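Local coordinates for malonyl CoA-ACP transacylase (Xanthomonas oryzae pv. oryzae, PDB 3K89), which probably transfers the malonyl group of malonyl-CoA to holo acyl carrier protein, giving malonyl-ACP and free CoA for fatty acid synthesis, at residues Leu78-Gln82 with Tyr305-Leu309; Arg86-Gly92 with Gln227-Asn233; Asp111-Leu115 with Ala217-Trp223. All blocks are in the same frame, centred on the assembly; numbering follows the deposited sequence.

Contact 1 (Leu78-Gln82 with Tyr305-Leu309); sequences LWTAQ and YAGAL
The W79 indole points its edge at the face of the Y305 ring, the planes 89° apart, in an offset edge-to-face pair whose nearest carbons, W79 CE3 and Y305 CE1, are 3.7 Å apart. Over one face of the phenol comes a methyl of L78, its CD2 4.0 Å from the centroid of the Y305 ring, a CH-pi contact displaced toward the rim. The indole has a similar guest: L309 CD1 sits over one face of its six-membered ring, 3.9 Å from that centroid, while the A308 carbonyl carbon lies at the W79 edge, in plane. A308 CB closes on W79 CZ3 from the same helix.

At the edge of the phenol, near its plane, is the amide oxygen of Q82, the first residue past the end of its helix. Y305 OH donates to Q82 OE1 at 3.0 Å, tilted 19° from the carbonyl plane. CG of Y305 is anti to the backbone N (chi1 179°), which sends the phenol across to the other helix and sets the hydroxyl 3.4 Å from W79 CA. The indole's own N-H is used elsewhere: NE1 donates to the Q85 carbonyl, and F8 of the central sheet makes a second edge-to-face pair with W79. Far from the predicted active site, the arrangement is an aromatic-centred helix-helix packing, joining the end of helix 61-81 to the C-terminal helix 302-311 of the acyltransferase fold.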
loop_
_atom_site.group_PDB
_atom_site.type_symbol
_atom_site.label_atom_id
_atom_site.label_comp_id
_atom_site.label_asym_id
_atom_site.label_seq_id
_atom_site.Cartn_x
_atom_site.Cartn_y
_atom_site.Cartn_z
ATOM N N LEU A 78 2.559 18.591 0.988
ATOM C CA LEU A 78 3.023 19.492 -0.068
ATOM C C LEU A 78 1.872 19.922 -0.963
ATOM O O LEU A 78 1.651 21.126 -1.159
ATOM C CB LEU A 78 4.141 18.827 -0.883
ATOM C CG LEU A 78 4.716 19.585 -2.086
ATOM C CD1 LEU A 78 5.272 20.948 -1.680
ATOM C CD2 LEU A 78 5.799 18.735 -2.761
ATOM N N TRP A 79 1.145 18.942 -1.506
ATOM C CA TRP A 79 -0.002 19.198 -2.373
ATOM C C TRP A 79 -1.009 20.098 -1.674
ATOM O O TRP A 79 -1.456 21.101 -2.244
ATOM C CB TRP A 79 -0.681 17.876 -2.731
ATOM C CG TRP A 79 -1.825 18.027 -3.674
ATOM C CD1 TRP A 79 -3.141 18.189 -3.352
ATOM C CD2 TRP A 79 -1.761 18.021 -5.104
ATOM N NE1 TRP A 79 -3.898 18.272 -4.493
ATOM C CE2 TRP A 79 -3.071 18.177 -5.581
ATOM C CE3 TRP A 79 -0.712 17.895 -6.028
ATOM C CZ2 TRP A 79 -3.376 18.218 -6.949
ATOM C CZ3 TRP A 79 -1.015 17.923 -7.389
ATOM C CH2 TRP A 79 -2.336 18.090 -7.834
ATOM N N THR A 80 -1.352 19.743 -0.439
ATOM C CA THR A 80 -2.389 20.464 0.287
ATOM C C THR A 80 -1.945 21.899 0.628
ATOM O O THR A 80 -2.773 22.818 0.585
ATOM C CB THR A 80 -2.945 19.661 1.504
ATOM O OG1 THR A 80 -1.884 19.281 2.381
ATOM C CG2 THR A 80 -3.646 18.403 1.031
ATOM N N ALA A 81 -0.653 22.100 0.909
ATOM C CA ALA A 81 -0.114 23.453 1.141
ATOM C C ALA A 81 -0.072 24.288 -0.139
ATOM O O ALA A 81 -0.333 25.505 -0.102
ATOM C CB ALA A 81 1.265 23.401 1.758
ATOM N N GLN A 82 0.256 23.646 -1.264
ATOM C CA GLN A 82 0.396 24.348 -2.548
ATOM C C GLN A 82 -0.923 24.575 -3.289
ATOM O O GLN A 82 -0.925 24.912 -4.485
ATOM C CB GLN A 82 1.436 23.666 -3.448
ATOM C CG GLN A 82 2.854 23.796 -2.922
ATOM C CD GLN A 82 3.899 23.846 -4.025
ATOM O OE1 GLN A 82 3.881 23.042 -4.952
ATOM N NE2 GLN A 82 4.827 24.787 -3.917
ATOM N N TYR A 305 4.933 15.990 -10.270
ATOM C CA TYR A 305 4.216 16.843 -9.325
ATOM C C TYR A 305 3.734 18.138 -9.986
ATOM O O TYR A 305 2.544 18.473 -9.921
ATOM C CB TYR A 305 5.078 17.124 -8.085
ATOM C CG TYR A 305 4.388 18.012 -7.104
ATOM C CD1 TYR A 305 3.527 17.480 -6.143
ATOM C CD2 TYR A 305 4.545 19.388 -7.160
ATOM C CE1 TYR A 305 2.855 18.308 -5.257
ATOM C CE2 TYR A 305 3.884 20.219 -6.275
ATOM C CZ TYR A 305 3.040 19.674 -5.328
ATOM O OH TYR A 305 2.370 20.500 -4.451
ATOM N N ALA A 306 4.643 18.842 -10.669
ATOM C CA ALA A 306 4.292 20.106 -11.326
ATOM C C ALA A 306 3.268 19.901 -12.422
ATOM O O ALA A 306 2.364 20.724 -12.597
ATOM C CB ALA A 306 5.535 20.794 -11.898
ATOM N N GLY A 307 3.400 18.792 -13.149
ATOM C CA GLY A 307 2.482 18.453 -14.235
ATOM C C GLY A 307 1.055 18.247 -13.758
ATOM O O GLY A 307 0.107 18.711 -14.387
ATOM N N ALA A 308 0.907 17.524 -12.644
ATOM C CA ALA A 308 -0.395 17.267 -12.044
ATOM C C ALA A 308 -0.952 18.558 -11.459
ATOM O O ALA A 308 -2.119 18.873 -11.663
ATOM C CB ALA A 308 -0.265 16.215 -10.945
ATOM N N LEU A 309 -0.119 19.286 -10.724
ATOM C CA LEU A 309 -0.539 20.542 -10.097
ATOM C C LEU A 309 -1.075 21.512 -11.143
ATOM O O LEU A 309 -2.025 22.248 -10.871
ATOM C CB LEU A 309 0.602 21.179 -9.285
ATOM C CG LEU A 309 0.229 22.255 -8.259
ATOM C CD1 LEU A 309 -0.689 21.684 -7.175
ATOM C CD2 LEU A 309 1.478 22.886 -7.639
#

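Contact 2 (Arg86-Gly92 with Gln227-Asn233); sequences RPALLAG and QIPVVQN
L90 exchanges two backbone bonds with the chain at P229-V231, a single parallel beta bridge centred on L90 and V230. The bridge sets residues 229-231 alongside strand 86-92, which belongs to the parallel sheet and in this family leads into the nucleophile elbow. L90 N donates a hydrogen bond to P229 O at 3.0 Å, and L90 O receives V231 N at 2.9 Å; each N-H...O angle is 156°. The same L90 O also takes a longer CA-H...O contact from V230. F8 and F10 of strand 6-10 bond the backbones of L89 and A91.

I228 fills the corner at A88, its CG2 3.7 Å from L90 CG and also against the P87 and A88 carbonyl oxygens. With CG1 anti to its carbonyl carbon (chi1 -53°), CD1 reaches R86 NH1. At this end a water donates to Q227 O and takes a weak bond from R86 NH2. Farther along, a second water accepts from G92 N at 2.8 Å and lies within bonding distance of V231 O.

The far end approaches the predicted active-site residues S94 and H203. N233 OD1 accepts from S94 N, consistent with N233 positioning the elbow backbone, and N233 N donates to E97; the other end of the side-chain amide, ND2, donates to G92 O at 2.9 Å, the donor 26° from the carbonyl plane.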
loop_
_atom_site.group_PDB
_atom_site.type_symbol
_atom_site.label_atom_id
_atom_site.label_comp_id
_atom_site.label_asym_id
_atom_site.label_seq_id
_atom_site.Cartn_x
_atom_site.Cartn_y
_atom_site.Cartn_z
ATOM N N ARG A 86 -8.464 19.412 -3.379
ATOM C CA ARG A 86 -8.707 18.375 -2.371
ATOM C C ARG A 86 -9.462 17.180 -2.948
ATOM O O ARG A 86 -10.542 17.345 -3.528
ATOM C CB ARG A 86 -9.474 18.935 -1.169
ATOM C CG ARG A 86 -8.650 19.058 0.093
ATOM C CD ARG A 86 -9.376 19.882 1.160
ATOM N NE ARG A 86 -10.772 19.468 1.358
ATOM C CZ ARG A 86 -11.171 18.482 2.163
ATOM N NH1 ARG A 86 -10.289 17.777 2.858
ATOM N NH2 ARG A 86 -12.464 18.194 2.271
ATOM N N PRO A 87 -8.909 15.959 -2.779
ATOM C CA PRO A 87 -9.618 14.789 -3.272
ATOM C C PRO A 87 -10.901 14.505 -2.481
ATOM O O PRO A 87 -10.979 14.838 -1.290
ATOM C CB PRO A 87 -8.596 13.653 -3.103
ATOM C CG PRO A 87 -7.730 14.100 -1.961
ATOM C CD PRO A 87 -7.644 15.608 -2.096
ATOM N N ALA A 88 -11.883 13.897 -3.146
ATOM C CA ALA A 88 -13.144 13.544 -2.524
ATOM C C ALA A 88 -13.063 12.181 -1.846
ATOM O O ALA A 88 -13.857 11.888 -0.941
ATOM C CB ALA A 88 -14.265 13.549 -3.544
ATOM N N LEU A 89 -12.116 11.348 -2.296
ATOM C CA LEU A 89 -11.919 10.011 -1.723
ATOM C C LEU A 89 -10.437 9.656 -1.701
ATOM O O LEU A 89 -9.673 10.171 -2.510
ATOM C CB LEU A 89 -12.656 8.974 -2.557
ATOM C CG LEU A 89 -14.189 9.026 -2.591
ATOM C CD1 LEU A 89 -14.744 8.149 -3.699
ATOM C CD2 LEU A 89 -14.797 8.641 -1.236
ATOM N N LEU A 90 -10.066 8.770 -0.776
ATOM C CA LEU A 90 -8.697 8.248 -0.645
ATOM C C LEU A 90 -8.711 6.717 -0.644
ATOM O O LEU A 90 -9.720 6.088 -0.311
ATOM C CB LEU A 90 -8.080 8.701 0.679
ATOM C CG LEU A 90 -8.159 10.181 1.049
ATOM C CD1 LEU A 90 -7.585 10.378 2.449
ATOM C CD2 LEU A 90 -7.382 11.033 0.067
ATOM N N ALA A 91 -7.579 6.123 -1.016
ATOM C CA ALA A 91 -7.341 4.688 -0.811
ATOM C C ALA A 91 -5.828 4.465 -0.806
ATOM O O ALA A 91 -5.067 5.342 -1.183
ATOM C CB ALA A 91 -8.008 3.850 -1.900
ATOM N N GLY A 92 -5.383 3.298 -0.374
ATOM C CA GLY A 92 -3.954 3.015 -0.472
ATOM C C GLY A 92 -3.733 1.538 -0.449
ATOM O O GLY A 92 -4.601 0.803 0.021
ATOM N N GLN A 227 -11.709 13.062 7.684
ATOM C CA GLN A 227 -12.078 14.286 6.963
ATOM C C GLN A 227 -12.358 14.025 5.491
ATOM O O GLN A 227 -13.024 14.839 4.813
ATOM C CB GLN A 227 -10.965 15.305 7.114
ATOM C CG GLN A 227 -10.826 15.798 8.546
ATOM C CD GLN A 227 -9.408 16.229 8.885
ATOM O OE1 GLN A 227 -8.581 16.461 7.998
ATOM N NE2 GLN A 227 -9.117 16.332 10.183
ATOM N N ILE A 228 -11.842 12.897 4.994
ATOM C CA ILE A 228 -12.079 12.434 3.627
ATOM C C ILE A 228 -12.250 10.924 3.737
ATOM O O ILE A 228 -11.465 10.294 4.443
ATOM C CB ILE A 228 -10.872 12.738 2.663
ATOM C CG1 ILE A 228 -10.477 14.224 2.710
ATOM C CG2 ILE A 228 -11.203 12.317 1.227
ATOM C CD1 ILE A 228 -9.151 14.571 1.992
ATOM N N PRO A 229 -13.272 10.342 3.081
ATOM C CA PRO A 229 -13.492 8.905 3.275
ATOM C C PRO A 229 -12.380 8.077 2.638
ATOM O O PRO A 229 -11.853 8.446 1.578
ATOM C CB PRO A 229 -14.830 8.631 2.582
ATOM C CG PRO A 229 -15.468 10.015 2.408
ATOM C CD PRO A 229 -14.325 10.946 2.239
ATOM N N VAL A 230 -12.081 6.961 3.286
ATOM C CA VAL A 230 -11.070 6.009 2.809
ATOM C C VAL A 230 -11.726 4.702 2.355
ATOM O O VAL A 230 -12.378 3.994 3.147
ATOM C CB VAL A 230 -10.004 5.752 3.901
ATOM C CG1 VAL A 230 -8.943 4.774 3.403
ATOM C CG2 VAL A 230 -9.351 7.058 4.318
ATOM N N VAL A 231 -11.577 4.406 1.068
ATOM C CA VAL A 231 -12.009 3.117 0.524
ATOM C C VAL A 231 -10.972 2.053 0.914
ATOM O O VAL A 231 -9.815 2.151 0.499
ATOM C CB VAL A 231 -12.151 3.196 -1.008
ATOM C CG1 VAL A 231 -12.571 1.848 -1.567
ATOM C CG2 VAL A 231 -13.152 4.283 -1.387
ATOM N N GLN A 232 -11.387 1.069 1.720
ATOM C CA GLN A 232 -10.454 0.114 2.347
ATOM C C GLN A 232 -10.303 -1.170 1.533
ATOM O O GLN A 232 -11.218 -1.593 0.828
ATOM C CB GLN A 232 -10.880 -0.134 3.784
ATOM C CG GLN A 232 -10.609 1.103 4.645
ATOM C CD GLN A 232 -10.768 0.863 6.130
ATOM O OE1 GLN A 232 -9.848 0.349 6.809
ATOM N NE2 GLN A 232 -11.907 1.279 6.666
ATOM N N ASN A 233 -9.116 -1.762 1.605
ATOM C CA ASN A 233 -8.716 -2.884 0.751
ATOM C C ASN A 233 -9.489 -4.174 0.948
ATOM O O ASN A 233 -9.600 -4.980 0.014
ATOM C CB ASN A 233 -7.240 -3.276 1.016
ATOM C CG ASN A 233 -6.192 -2.212 0.576
ATOM O OD1 ASN A 233 -5.041 -2.311 0.993
ATOM N ND2 ASN A 233 -6.556 -1.262 -0.286
HETATM O O HOH W 1 -14.191 15.361 2.320
HETATM O O HOH W 2 -7.225 1.756 1.122
#

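Contact 3 (Asp111-Leu115 with Ala217-Trp223); sequences DGAHL and AMAGLSW
L115 packs against A217, M218 and L221 in an apolar, partly buried contact between helix 109-126 and the end of helix 208-219 with the loop after it. It belongs to the helical periphery of the acyltransferase fold, away from the annotated sites, with M218 and W223 also resting on helix 242-254.

Both methyls of L115 straddle M218 CG, each 3.7 Å from it; CD1 also meets A217 CB, and CD2 meets L221 CD1 at 4.1 Å and looks toward the W223 indole. CG anti to the backbone N (chi1 -179°) carries this fork across to the helix end and the loop after it. One helical turn earlier, D111 and L221 run past each other in opposite directions, L221 CD2 lying against the carboxylate.

The polar link between the segments is made through water. D111 OD2 accepts hydrogen bonds from two waters; one of these also donates to S222 O, and the other accepts from S222 N, so both main-chain polar atoms of S222 are tied to one carboxylate oxygen. Within the loop, M218 O takes L221 N and W223 NE1 from opposite faces of its plane, the indole bond measuring 2.8 Å from NE1 to that oxygen.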
loop_
_atom_site.group_PDB
_atom_site.type_symbol
_atom_site.label_atom_id
_atom_site.label_comp_id
_atom_site.label_asym_id
_atom_site.label_seq_id
_atom_site.Cartn_x
_atom_site.Cartn_y
_atom_site.Cartn_z
ATOM N N ASP A 111 1.571 8.678 15.419
ATOM C CA ASP A 111 0.910 7.399 15.715
ATOM C C ASP A 111 0.898 6.465 14.514
ATOM O O ASP A 111 1.084 5.269 14.667
ATOM C CB ASP A 111 -0.515 7.618 16.194
ATOM C CG ASP A 111 -0.588 8.114 17.624
ATOM O OD1 ASP A 111 0.445 8.126 18.333
ATOM O OD2 ASP A 111 -1.700 8.460 18.039
ATOM N N GLY A 112 0.656 7.007 13.320
ATOM C CA GLY A 112 0.663 6.185 12.120
ATOM C C GLY A 112 2.008 5.530 11.897
ATOM O O GLY A 112 2.081 4.314 11.597
ATOM N N ALA A 113 3.069 6.324 12.060
ATOM C CA ALA A 113 4.434 5.831 11.852
ATOM C C ALA A 113 4.765 4.768 12.889
ATOM O O ALA A 113 5.354 3.739 12.550
ATOM C CB ALA A 113 5.440 6.988 11.910
ATOM N N HIS A 114 4.377 5.015 14.141
ATOM C CA HIS A 114 4.589 4.013 15.203
ATOM C C HIS A 114 3.820 2.727 14.880
ATOM O O HIS A 114 4.365 1.607 14.961
ATOM C CB HIS A 114 4.149 4.584 16.552
ATOM C CG HIS A 114 4.145 3.579 17.663
ATOM N ND1 HIS A 114 5.291 2.950 18.101
ATOM C CD2 HIS A 114 3.140 3.115 18.440
ATOM C CE1 HIS A 114 4.990 2.130 19.091
ATOM N NE2 HIS A 114 3.690 2.214 19.318
ATOM N N LEU A 115 2.565 2.891 14.480
ATOM C CA LEU A 115 1.701 1.756 14.247
ATOM C C LEU A 115 2.213 0.850 13.123
ATOM O O LEU A 115 2.146 -0.366 13.237
ATOM C CB LEU A 115 0.279 2.234 13.946
ATOM C CG LEU A 115 -0.787 1.157 13.705
ATOM C CD1 LEU A 115 -0.919 0.211 14.900
ATOM C CD2 LEU A 115 -2.133 1.805 13.366
ATOM N N ALA A 217 -2.623 -3.253 19.249
ATOM C CA ALA A 217 -1.795 -2.049 19.104
ATOM C C ALA A 217 -2.664 -0.857 18.715
ATOM O O ALA A 217 -2.503 0.227 19.257
ATOM C CB ALA A 217 -0.683 -2.267 18.078
ATOM N N MET A 218 -3.620 -1.076 17.820
ATOM C CA MET A 218 -4.469 0.004 17.352
ATOM C C MET A 218 -5.358 0.542 18.456
ATOM O O MET A 218 -5.669 1.742 18.493
ATOM C CB MET A 218 -5.338 -0.444 16.184
ATOM C CG MET A 218 -4.512 -0.646 14.900
ATOM S SD MET A 218 -5.526 -0.906 13.443
ATOM C CE MET A 218 -6.347 -2.369 13.907
ATOM N N ALA A 219 -5.805 -0.346 19.339
ATOM C CA ALA A 219 -6.835 0.053 20.301
ATOM C C ALA A 219 -6.305 0.971 21.408
ATOM O O ALA A 219 -7.097 1.582 22.132
ATOM C CB ALA A 219 -7.544 -1.171 20.871
ATOM N N GLY A 220 -4.981 1.078 21.521
ATOM C CA GLY A 220 -4.332 1.990 22.471
ATOM C C GLY A 220 -4.159 3.410 21.942
ATOM O O GLY A 220 -3.760 4.323 22.679
ATOM N N LEU A 221 -4.461 3.598 20.660
ATOM C CA LEU A 221 -4.319 4.912 20.015
ATOM C C LEU A 221 -5.621 5.700 19.942
ATOM O O LEU A 221 -6.711 5.151 20.065
ATOM C CB LEU A 221 -3.762 4.737 18.596
ATOM C CG LEU A 221 -2.472 3.912 18.445
ATOM C CD1 LEU A 221 -2.171 3.671 16.961
ATOM C CD2 LEU A 221 -1.245 4.519 19.143
ATOM N N SER A 222 -5.469 7.006 19.734
ATOM C CA SER A 222 -6.568 7.916 19.483
ATOM C C SER A 222 -6.943 7.867 17.996
ATOM O O SER A 222 -6.083 8.054 17.126
ATOM C CB SER A 222 -6.128 9.333 19.880
ATOM O OG SER A 222 -7.152 10.270 19.629
ATOM N N TRP A 223 -8.215 7.593 17.727
ATOM C CA TRP A 223 -8.778 7.526 16.377
ATOM C C TRP A 223 -9.748 8.671 16.216
ATOM O O TRP A 223 -10.614 8.895 17.069
ATOM C CB TRP A 223 -9.456 6.161 16.134
ATOM C CG TRP A 223 -8.425 5.065 16.097
ATOM C CD1 TRP A 223 -7.742 4.556 17.163
ATOM C CD2 TRP A 223 -7.904 4.407 14.933
ATOM N NE1 TRP A 223 -6.840 3.606 16.740
ATOM C CE2 TRP A 223 -6.909 3.509 15.375
ATOM C CE3 TRP A 223 -8.185 4.483 13.559
ATOM C CZ2 TRP A 223 -6.191 2.681 14.494
ATOM C CZ3 TRP A 223 -7.462 3.662 12.677
ATOM C CH2 TRP A 223 -6.479 2.780 13.155
HETATM O O HOH W 3 -3.666 9.314 16.475
HETATM O O HOH W 4 -2.857 8.268 20.315
#

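Following the chain from the N terminus, the first segment to take part is the end of helix 61-81; its partner, helix 302-311, comes near the C terminus, so contact 1 closes the largest loop. Strand 86-92 follows directly and waits for residues 227-233, closing contact 2 inside that loop. Helix 109-126 then opens contact 3, completed at 217-223 just ahead of the second half of contact 2. The three are nested, with none crossing. Contact 1 brings the C-terminal helix against the end of helix 61-81, contact 2 lays residues 227-233 along strand 86-92 of the parallel sheet near the predicted active site, and contact 3 ties helix 109-126 to the end of helix 208-219 and its following loop.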